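Local coordinates for protein type II restriction enzyme MspI (Moraxella sp., PDB 1SA3) that cuts double-stranded DNA as a type II restriction endonuclease, recognising the palindrome 5'-CCGG-3' and cleaving after its first cytosine, at residues M1-L6 with F56-K60; Y131-I136 with W185-L189; L171-L175 with F241-W247. All blocks are in the same frame, centred on the assembly; numbering follows the deposited sequence.

Interaction 1 (M1-L6 with F56-K60)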
loop_
_atom_site.group_PDB
_atom_site.type_symbol
_atom_site.label_atom_id
_atom_site.label_comp_id
_atom_site.label_asym_id
_atom_site.label_seq_id
_atom_site.Cartn_x
_atom_site.Cartn_y
_atom_site.Cartn_z
ATOM N N MET E 1 11.076 13.427 13.275
ATOM C CA MET E 1 12.236 13.519 14.212
ATOM C C MET E 1 13.115 12.281 14.120
ATOM O O MET E 1 12.609 11.158 14.161
ATOM C CB MET E 1 11.743 13.663 15.659
ATOM C CG MET E 1 12.861 13.645 16.699
ATOM S SD MET E 1 12.262 13.615 18.412
ATOM C CE MET E 1 12.878 12.020 18.988
ATOM N N ARG E 2 14.425 12.477 13.985
ATOM C CA ARG E 2 15.325 11.337 13.937
ATOM C C ARG E 2 15.484 10.847 15.357
ATOM O O ARG E 2 16.421 11.221 16.065
ATOM C CB ARG E 2 16.692 11.705 13.365
ATOM C CG ARG E 2 16.720 11.803 11.859
ATOM C CD ARG E 2 18.050 11.329 11.331
ATOM N NE ARG E 2 18.244 11.700 9.936
ATOM C CZ ARG E 2 19.363 11.478 9.259
ATOM N NH1 ARG E 2 20.388 10.882 9.849
ATOM N NH2 ARG E 2 19.460 11.862 7.995
ATOM N N THR E 3 14.536 10.018 15.768
ATOM C CA THR E 3 14.533 9.448 17.099
ATOM C C THR E 3 15.737 8.552 17.251
ATOM O O THR E 3 16.509 8.364 16.309
ATOM C CB THR E 3 13.298 8.594 17.304
ATOM O OG1 THR E 3 13.330 7.515 16.362
ATOM C CG2 THR E 3 12.050 9.416 17.087
ATOM N N GLU E 4 15.885 7.990 18.444
ATOM C CA GLU E 4 16.986 7.094 18.737
ATOM C C GLU E 4 16.978 5.930 17.746
ATOM O O GLU E 4 18.008 5.586 17.173
ATOM C CB GLU E 4 16.860 6.561 20.166
ATOM C CG GLU E 4 18.078 5.800 20.656
ATOM C CD GLU E 4 17.866 5.155 22.022
ATOM O OE1 GLU E 4 18.874 4.813 22.676
ATOM O OE2 GLU E 4 16.700 4.977 22.436
ATOM N N LEU E 5 15.810 5.324 17.543
ATOM C CA LEU E 5 15.699 4.198 16.622
ATOM C C LEU E 5 15.941 4.608 15.175
ATOM O O LEU E 5 16.700 3.953 14.467
ATOM C CB LEU E 5 14.318 3.542 16.734
ATOM C CG LEU E 5 14.050 2.361 15.791
ATOM C CD1 LEU E 5 15.071 1.249 16.025
ATOM C CD2 LEU E 5 12.632 1.848 16.016
ATOM N N LEU E 6 15.300 5.683 14.729
ATOM C CA LEU E 6 15.474 6.114 13.344
ATOM C C LEU E 6 16.905 6.552 13.083
ATOM O O LEU E 6 17.443 6.319 12.004
ATOM C CB LEU E 6 14.527 7.259 12.990
ATOM C CG LEU E 6 13.219 6.912 12.276
ATOM C CD1 LEU E 6 12.613 8.204 11.724
ATOM C CD2 LEU E 6 13.472 5.917 11.127
ATOM N N PHE E 56 8.716 7.500 23.893
ATOM C CA PHE E 56 9.058 7.468 22.462
ATOM C C PHE E 56 7.813 7.898 21.697
ATOM O O PHE E 56 7.161 7.090 21.040
ATOM C CB PHE E 56 9.463 6.060 22.028
ATOM C CG PHE E 56 10.680 5.534 22.731
ATOM C CD1 PHE E 56 10.560 4.817 23.912
ATOM C CD2 PHE E 56 11.948 5.782 22.221
ATOM C CE1 PHE E 56 11.688 4.348 24.582
ATOM C CE2 PHE E 56 13.082 5.320 22.881
ATOM C CZ PHE E 56 12.952 4.602 24.064
ATOM N N PRO E 57 7.476 9.190 21.772
ATOM C CA PRO E 57 6.309 9.789 21.123
ATOM C C PRO E 57 6.095 9.436 19.653
ATOM O O PRO E 57 4.955 9.268 19.214
ATOM C CB PRO E 57 6.536 11.284 21.323
ATOM C CG PRO E 57 7.322 11.338 22.587
ATOM C CD PRO E 57 8.313 10.234 22.385
ATOM N N GLN E 58 7.179 9.332 18.890
ATOM C CA GLN E 58 7.043 9.015 17.473
ATOM C C GLN E 58 6.713 7.545 17.260
ATOM O O GLN E 58 5.755 7.221 16.561
ATOM C CB GLN E 58 8.315 9.407 16.709
ATOM C CG GLN E 58 8.247 9.159 15.196
ATOM C CD GLN E 58 9.279 9.965 14.429
ATOM O OE1 GLN E 58 9.230 11.195 14.411
ATOM N NE2 GLN E 58 10.221 9.280 13.796
ATOM N N GLU E 59 7.483 6.650 17.866
ATOM C CA GLU E 59 7.201 5.232 17.699
ATOM C C GLU E 59 5.860 4.868 18.335
ATOM O O GLU E 59 5.208 3.911 17.919
ATOM C CB GLU E 59 8.328 4.378 18.289
ATOM C CG GLU E 59 9.590 4.360 17.425
ATOM C CD GLU E 59 10.445 5.617 17.572
ATOM O OE1 GLU E 59 11.149 5.980 16.605
ATOM O OE2 GLU E 59 10.429 6.235 18.657
ATOM N N LYS E 60 5.445 5.630 19.344
ATOM C CA LYS E 60 4.160 5.361 19.985
ATOM C C LYS E 60 3.052 5.709 18.995
ATOM O O LYS E 60 2.060 4.988 18.886
ATOM C CB LYS E 60 3.970 6.187 21.259
ATOM C CG LYS E 60 2.664 5.839 21.978
ATOM C CD LYS E 60 2.342 6.767 23.145
ATOM C CE LYS E 60 1.025 6.345 23.812
ATOM N NZ LYS E 60 0.537 7.310 24.827
HETATM O O HOH W 1 13.284 5.991 19.246
#

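Interaction 2 (Y131-I136 with W185-L189)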
loop_
_atom_site.group_PDB
_atom_site.type_symbol
_atom_site.label_atom_id
_atom_site.label_comp_id
_atom_site.label_asym_id
_atom_site.label_seq_id
_atom_site.Cartn_x
_atom_site.Cartn_y
_atom_site.Cartn_z
ATOM N N TYR E 131 -0.379 -3.072 -14.227
ATOM C CA TYR E 131 -0.969 -4.298 -14.751
ATOM C C TYR E 131 -1.422 -4.147 -16.189
ATOM O O TYR E 131 -1.648 -3.040 -16.666
ATOM C CB TYR E 131 -2.224 -4.695 -13.962
ATOM C CG TYR E 131 -2.120 -4.769 -12.454
ATOM C CD1 TYR E 131 -2.673 -3.769 -11.658
ATOM C CD2 TYR E 131 -1.550 -5.874 -11.825
ATOM C CE1 TYR E 131 -2.675 -3.865 -10.277
ATOM C CE2 TYR E 131 -1.545 -5.979 -10.428
ATOM C CZ TYR E 131 -2.111 -4.971 -9.669
ATOM O OH TYR E 131 -2.121 -5.055 -8.300
ATOM N N ASP E 132 -1.581 -5.279 -16.869
ATOM C CA ASP E 132 -2.101 -5.257 -18.221
ATOM C C ASP E 132 -3.617 -5.298 -18.029
ATOM O O ASP E 132 -4.107 -5.863 -17.053
ATOM C CB ASP E 132 -1.669 -6.491 -19.005
ATOM C CG ASP E 132 -2.318 -6.550 -20.362
ATOM O OD1 ASP E 132 -1.964 -5.716 -21.221
ATOM O OD2 ASP E 132 -3.200 -7.416 -20.564
ATOM N N VAL E 133 -4.356 -4.709 -18.961
ATOM C CA VAL E 133 -5.807 -4.677 -18.876
ATOM C C VAL E 133 -6.448 -6.048 -18.644
ATOM O O VAL E 133 -7.360 -6.176 -17.834
ATOM C CB VAL E 133 -6.403 -4.046 -20.161
ATOM C CG1 VAL E 133 -6.021 -4.890 -21.374
ATOM C CG2 VAL E 133 -7.914 -3.926 -20.039
ATOM N N GLU E 134 -5.979 -7.077 -19.341
ATOM C CA GLU E 134 -6.576 -8.409 -19.190
ATOM C C GLU E 134 -6.412 -8.962 -17.774
ATOM O O GLU E 134 -7.288 -9.660 -17.255
ATOM C CB GLU E 134 -5.957 -9.380 -20.201
ATOM C CG GLU E 134 -6.227 -9.041 -21.671
ATOM C CD GLU E 134 -7.690 -9.202 -22.065
ATOM O OE1 GLU E 134 -8.455 -9.834 -21.304
ATOM O OE2 GLU E 134 -8.075 -8.702 -23.141
ATOM N N THR E 135 -5.284 -8.648 -17.152
ATOM C CA THR E 135 -5.007 -9.111 -15.801
ATOM C C THR E 135 -5.989 -8.464 -14.828
ATOM O O THR E 135 -6.530 -9.125 -13.939
ATOM C CB THR E 135 -3.568 -8.760 -15.408
ATOM O OG1 THR E 135 -2.678 -9.308 -16.386
ATOM C CG2 THR E 135 -3.215 -9.330 -14.037
ATOM N N ILE E 136 -6.216 -7.166 -15.000
ATOM C CA ILE E 136 -7.144 -6.428 -14.147
ATOM C C ILE E 136 -8.567 -6.980 -14.295
ATOM O O ILE E 136 -9.241 -7.298 -13.309
ATOM C CB ILE E 136 -7.182 -4.941 -14.536
ATOM C CG1 ILE E 136 -5.783 -4.337 -14.413
ATOM C CG2 ILE E 136 -8.187 -4.209 -13.668
ATOM C CD1 ILE E 136 -5.652 -2.949 -15.015
ATOM N N TRP E 185 -8.709 -5.166 -5.437
ATOM C CA TRP E 185 -7.839 -6.032 -6.219
ATOM C C TRP E 185 -6.530 -5.336 -6.602
ATOM O O TRP E 185 -5.465 -5.949 -6.574
ATOM C CB TRP E 185 -8.546 -6.522 -7.484
ATOM C CG TRP E 185 -7.698 -7.461 -8.265
ATOM C CD1 TRP E 185 -7.594 -8.811 -8.095
ATOM C CD2 TRP E 185 -6.761 -7.112 -9.287
ATOM N NE1 TRP E 185 -6.648 -9.325 -8.948
ATOM C CE2 TRP E 185 -6.121 -8.303 -9.691
ATOM C CE3 TRP E 185 -6.400 -5.906 -9.900
ATOM C CZ2 TRP E 185 -5.132 -8.324 -10.684
ATOM C CZ3 TRP E 185 -5.419 -5.924 -10.885
ATOM C CH2 TRP E 185 -4.797 -7.127 -11.267
ATOM N N CYS E 186 -6.609 -4.058 -6.955
ATOM C CA CYS E 186 -5.412 -3.313 -7.331
ATOM C C CYS E 186 -4.366 -3.258 -6.218
ATOM O O CYS E 186 -3.172 -3.387 -6.485
ATOM C CB CYS E 186 -5.767 -1.881 -7.739
ATOM S SG CYS E 186 -6.328 -1.720 -9.441
ATOM N N VAL E 187 -4.811 -3.062 -4.978
ATOM C CA VAL E 187 -3.881 -2.975 -3.850
ATOM C C VAL E 187 -3.623 -4.280 -3.101
ATOM O O VAL E 187 -2.686 -4.349 -2.311
ATOM C CB VAL E 187 -4.322 -1.893 -2.821
ATOM C CG1 VAL E 187 -4.381 -0.537 -3.503
ATOM C CG2 VAL E 187 -5.686 -2.235 -2.214
ATOM N N THR E 188 -4.425 -5.321 -3.337
ATOM C CA THR E 188 -4.200 -6.587 -2.627
ATOM C C THR E 188 -4.071 -7.825 -3.501
ATOM O O THR E 188 -3.619 -8.869 -3.031
ATOM C CB THR E 188 -5.333 -6.906 -1.633
ATOM O OG1 THR E 188 -6.524 -7.231 -2.365
ATOM C CG2 THR E 188 -5.580 -5.732 -0.697
ATOM N N LEU E 189 -4.485 -7.706 -4.755
ATOM C CA LEU E 189 -4.472 -8.806 -5.719
ATOM C C LEU E 189 -5.591 -9.807 -5.467
ATOM O O LEU E 189 -5.547 -10.948 -5.921
ATOM C CB LEU E 189 -3.128 -9.537 -5.747
ATOM C CG LEU E 189 -2.022 -8.874 -6.564
ATOM C CD1 LEU E 189 -0.892 -9.866 -6.736
ATOM C CD2 LEU E 189 -2.545 -8.435 -7.932
#

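Interaction 3 (L171-L175 with F241-W247)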
loop_
_atom_site.group_PDB
_atom_site.type_symbol
_atom_site.label_atom_id
_atom_site.label_comp_id
_atom_site.label_asym_id
_atom_site.label_seq_id
_atom_site.Cartn_x
_atom_site.Cartn_y
_atom_site.Cartn_z
ATOM N N LEU E 171 -17.150 5.392 -19.132
ATOM C CA LEU E 171 -16.272 4.466 -18.422
ATOM C C LEU E 171 -16.650 4.500 -16.947
ATOM O O LEU E 171 -16.853 3.463 -16.317
ATOM C CB LEU E 171 -14.799 4.869 -18.608
ATOM C CG LEU E 171 -13.729 4.132 -17.773
ATOM C CD1 LEU E 171 -13.937 2.636 -17.838
ATOM C CD2 LEU E 171 -12.340 4.479 -18.293
ATOM N N THR E 172 -16.766 5.710 -16.411
ATOM C CA THR E 172 -17.113 5.910 -15.011
ATOM C C THR E 172 -18.409 5.191 -14.669
ATOM O O THR E 172 -18.533 4.565 -13.615
ATOM C CB THR E 172 -17.292 7.401 -14.701
ATOM O OG1 THR E 172 -16.060 8.092 -14.943
ATOM C CG2 THR E 172 -17.724 7.595 -13.251
ATOM N N GLU E 173 -19.371 5.297 -15.578
ATOM C CA GLU E 173 -20.677 4.680 -15.414
ATOM C C GLU E 173 -20.616 3.159 -15.364
ATOM O O GLU E 173 -21.192 2.543 -14.466
ATOM C CB GLU E 173 -21.599 5.127 -16.555
ATOM C CG GLU E 173 -22.952 4.448 -16.575
ATOM C CD GLU E 173 -23.872 5.028 -17.634
ATOM O OE1 GLU E 173 -23.433 5.154 -18.797
ATOM O OE2 GLU E 173 -25.035 5.354 -17.306
ATOM N N LEU E 174 -19.916 2.557 -16.324
ATOM C CA LEU E 174 -19.806 1.103 -16.392
ATOM C C LEU E 174 -18.949 0.495 -15.283
ATOM O O LEU E 174 -19.118 -0.664 -14.917
ATOM C CB LEU E 174 -19.235 0.681 -17.753
ATOM C CG LEU E 174 -20.135 0.867 -18.981
ATOM C CD1 LEU E 174 -19.401 0.421 -20.240
ATOM C CD2 LEU E 174 -21.416 0.052 -18.794
ATOM N N LEU E 175 -18.028 1.277 -14.746
ATOM C CA LEU E 175 -17.138 0.776 -13.709
ATOM C C LEU E 175 -17.785 0.804 -12.328
ATOM O O LEU E 175 -17.440 0.006 -11.455
ATOM C CB LEU E 175 -15.858 1.614 -13.707
ATOM C CG LEU E 175 -14.642 1.110 -12.939
ATOM C CD1 LEU E 175 -14.222 -0.263 -13.443
ATOM C CD2 LEU E 175 -13.509 2.120 -13.122
ATOM N N PHE E 241 -12.149 7.706 -12.588
ATOM C CA PHE E 241 -13.399 7.149 -13.090
ATOM C C PHE E 241 -14.220 6.561 -11.950
ATOM O O PHE E 241 -14.860 5.517 -12.091
ATOM C CB PHE E 241 -13.094 6.098 -14.161
ATOM C CG PHE E 241 -12.292 6.646 -15.307
ATOM C CD1 PHE E 241 -12.872 7.533 -16.213
ATOM C CD2 PHE E 241 -10.938 6.357 -15.428
ATOM C CE1 PHE E 241 -12.109 8.129 -17.220
ATOM C CE2 PHE E 241 -10.168 6.944 -16.427
ATOM C CZ PHE E 241 -10.758 7.838 -17.327
ATOM N N GLY E 242 -14.187 7.249 -10.814
ATOM C CA GLY E 242 -14.945 6.815 -9.655
ATOM C C GLY E 242 -14.211 5.917 -8.678
ATOM O O GLY E 242 -14.707 5.678 -7.575
ATOM N N THR E 243 -13.036 5.421 -9.067
ATOM C CA THR E 243 -12.266 4.536 -8.189
ATOM C C THR E 243 -11.427 5.282 -7.160
ATOM O O THR E 243 -11.018 4.696 -6.163
ATOM C CB THR E 243 -11.280 3.641 -8.968
ATOM O OG1 THR E 243 -10.366 4.470 -9.692
ATOM C CG2 THR E 243 -12.011 2.718 -9.915
ATOM N N GLY E 244 -11.152 6.559 -7.403
ATOM C CA GLY E 244 -10.344 7.314 -6.461
ATOM C C GLY E 244 -8.851 7.049 -6.625
ATOM O O GLY E 244 -8.016 7.603 -5.905
ATOM N N LEU E 245 -8.516 6.175 -7.563
ATOM C CA LEU E 245 -7.121 5.866 -7.847
ATOM C C LEU E 245 -6.742 6.738 -9.035
ATOM O O LEU E 245 -7.614 7.152 -9.805
ATOM C CB LEU E 245 -6.968 4.391 -8.233
ATOM C CG LEU E 245 -7.330 3.362 -7.161
ATOM C CD1 LEU E 245 -7.178 1.961 -7.740
ATOM C CD2 LEU E 245 -6.426 3.543 -5.947
ATOM N N ASN E 246 -5.456 7.026 -9.186
ATOM C CA ASN E 246 -5.004 7.824 -10.315
ATOM C C ASN E 246 -4.525 6.858 -11.385
ATOM O O ASN E 246 -3.598 6.078 -11.150
ATOM C CB ASN E 246 -3.861 8.751 -9.904
ATOM C CG ASN E 246 -4.215 9.608 -8.705
ATOM O OD1 ASN E 246 -4.158 9.156 -7.561
ATOM N ND2 ASN E 246 -4.601 10.846 -8.963
ATOM N N TRP E 247 -5.176 6.893 -12.547
ATOM C CA TRP E 247 -4.822 6.020 -13.664
ATOM C C TRP E 247 -3.757 6.654 -14.562
ATOM O O TRP E 247 -3.928 7.773 -15.042
ATOM C CB TRP E 247 -6.057 5.738 -14.534
ATOM C CG TRP E 247 -7.144 4.928 -13.886
ATOM C CD1 TRP E 247 -7.473 4.893 -12.568
ATOM C CD2 TRP E 247 -8.097 4.090 -14.563
ATOM N NE1 TRP E 247 -8.576 4.089 -12.374
ATOM C CE2 TRP E 247 -8.977 3.583 -13.585
ATOM C CE3 TRP E 247 -8.288 3.726 -15.904
ATOM C CZ2 TRP E 247 -10.039 2.727 -13.901
ATOM C CZ3 TRP E 247 -9.349 2.872 -16.222
ATOM C CH2 TRP E 247 -10.208 2.384 -15.218
HETATM O O HOH W 2 -17.254 4.357 -11.367
#

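Interaction 1 (M1-L6 with F56-K60)
The carboxylate of E4 meets the F56 ring at its edge, OE2 lying 3.7 Å from CE2 and the two planes only 6° apart, so the acid faces the ring's C-H rim and neither face. The second flat group, the Q58 amide, is held by the first residue of the chain. Its OE1 accepts from M1 N at 3.1 Å, the donor lying in the carbonyl plane on a lone pair, whereas Q58 NE2 gives M1 O only a weak, bent bond. L6 CD1 presses on the same amide, 3.3 Å from Q58 NE2. The third, the E59 carboxylate, takes the T3 hydroxyl on the syn lone pair of OE1, with T3 OG1 2.7 Å away. T3 is the N-cap of helix 4-12: with chi1 at 62°, OG1 lies between N and the carbonyl carbon and accepts from L6 N in a nearly straight bond (170°). One hydroxyl therefore caps the helix as acceptor and donates a hydrogen bond to the acid, while E59 OE2 is joined to L5 N through a water. Helix 23-41 supplies Y37, whose hydroxyl bonds to both E59 OE1 and Q58 NE2. L5 packs on Y37 and I41 of that helix and on Y51 of helix 45-51, and strand 213-221 borders L6 and Q58 through Y214, so the N-terminus is fastened across the start of helix 57-69.

Interaction 2 (Y131-I136 with W185-L189)
Y131 ends a strand just before helix 133-140 and reaches the last turn of helix 179-188, the backbones coming nearest at I136 and C186 with CA atoms 7.7 Å apart. The Y131 hydroxyl donates to C186 O at 2.7 Å, arriving 30° out of the carbonyl plane although that oxygen lies in the plane of the phenol ring. With chi1 at -51°, Y131 CG stands anti to its carbonyl carbon, and the ring runs past the W185 indole in the opposite direction. W185 CZ3 sits 3.4 Å above the centre of one phenol face. The planes are inclined at 45° and the centroids of the phenol and the indole's six-membered ring are 4.4 Å apart, an oblique pair that is neither stacked nor T-shaped.

Y131 belongs to strand 127-131, an outer strand of the three-stranded antiparallel sheet, and its backbone pairs with M258 of the central strand. The contact thus ties this sheet edge, and the helix that follows it, to the C-terminal turn of helix 179-188 within the MspI endonuclease family region of the PDDEXK clan. L189 follows that turn with positive phi, and its CD2 lies 3.4 Å from Y131 OH while also packing on a face of the indole. On the helix 133-140 side, I136 CG1 touches W185 CZ3 at 3.9 Å and T135 CG2 approaches W185 CH2 at the same distance, both side chains crossing the indole at about a right angle. F260, beyond the two segments, packs on Y131 and I136.

Interaction 3 (L171-L175 with F241-W247)
L171 and F241 are brought together by two torsions: a chi1 of 172° swings L171 CG anti to its backbone N, and a chi1 of -58° sets the F241 ring beside its own N. L171 CD2 then stands 3.5 Å from the ring centroid and 3° off the normal, a CH-pi contact centred on one face. The ring turns an edge, at CD2, onto the face of the W247 indole, F241 CD2 standing 3.6 Å above its plane. The phenyl thus has the leucine methyl on a face and the tryptophan at an edge. Also at its edge, T172 OG1 lies in plane, 3.5 Å from F241 CD1; the hydroxyl's polar partner is K168 O, one turn back in the helix.

L175 works on the indole from the next turn of the same helix. Its CD2 is 3.6 Å from W247 CZ2 and equally near T243 CG2, filling the corner between them. T243 orients the tryptophan: W247 NE1 donates to T243 OG1 at 3.2 Å, somewhat out of the indole plane, and the same oxygen accepts from L245 N in an ST turn and bonds to G240 O. The backbones are bridged by a water that donates to T172 O and to F241 O.

F182 and H154, from two further helices, also pack on W247. The arrangement is a small aromatic core joining the end of helix 165-175 to the turn that leads into edge strand 246-249 of the three-stranded sheet. This lies beside the DNA: N246, on that strand, packs on a cytosine base.

How the interactions relate
Interactions 2 and 3 are buried neighbours, their centres about 14 Å apart, and touch where C186 CB meets L245 CD1. Their segments alternate along the chain, and both attach helices to the same three-stranded sheet, interaction 2 through outer strand 127-131 and interaction 3 through the other outer strand, 246-249; F260 of the central strand packs against Y131, I136 and W247. Interaction 1 lies on the opposite side of the chain's centre, about 36 and 39 Å from the others between centres, and is only partly buried. Its chemistry fits that place: amide, carboxylate and hydroxyl bonds with a water, against chiefly aromatic and aliphatic packing in the other two.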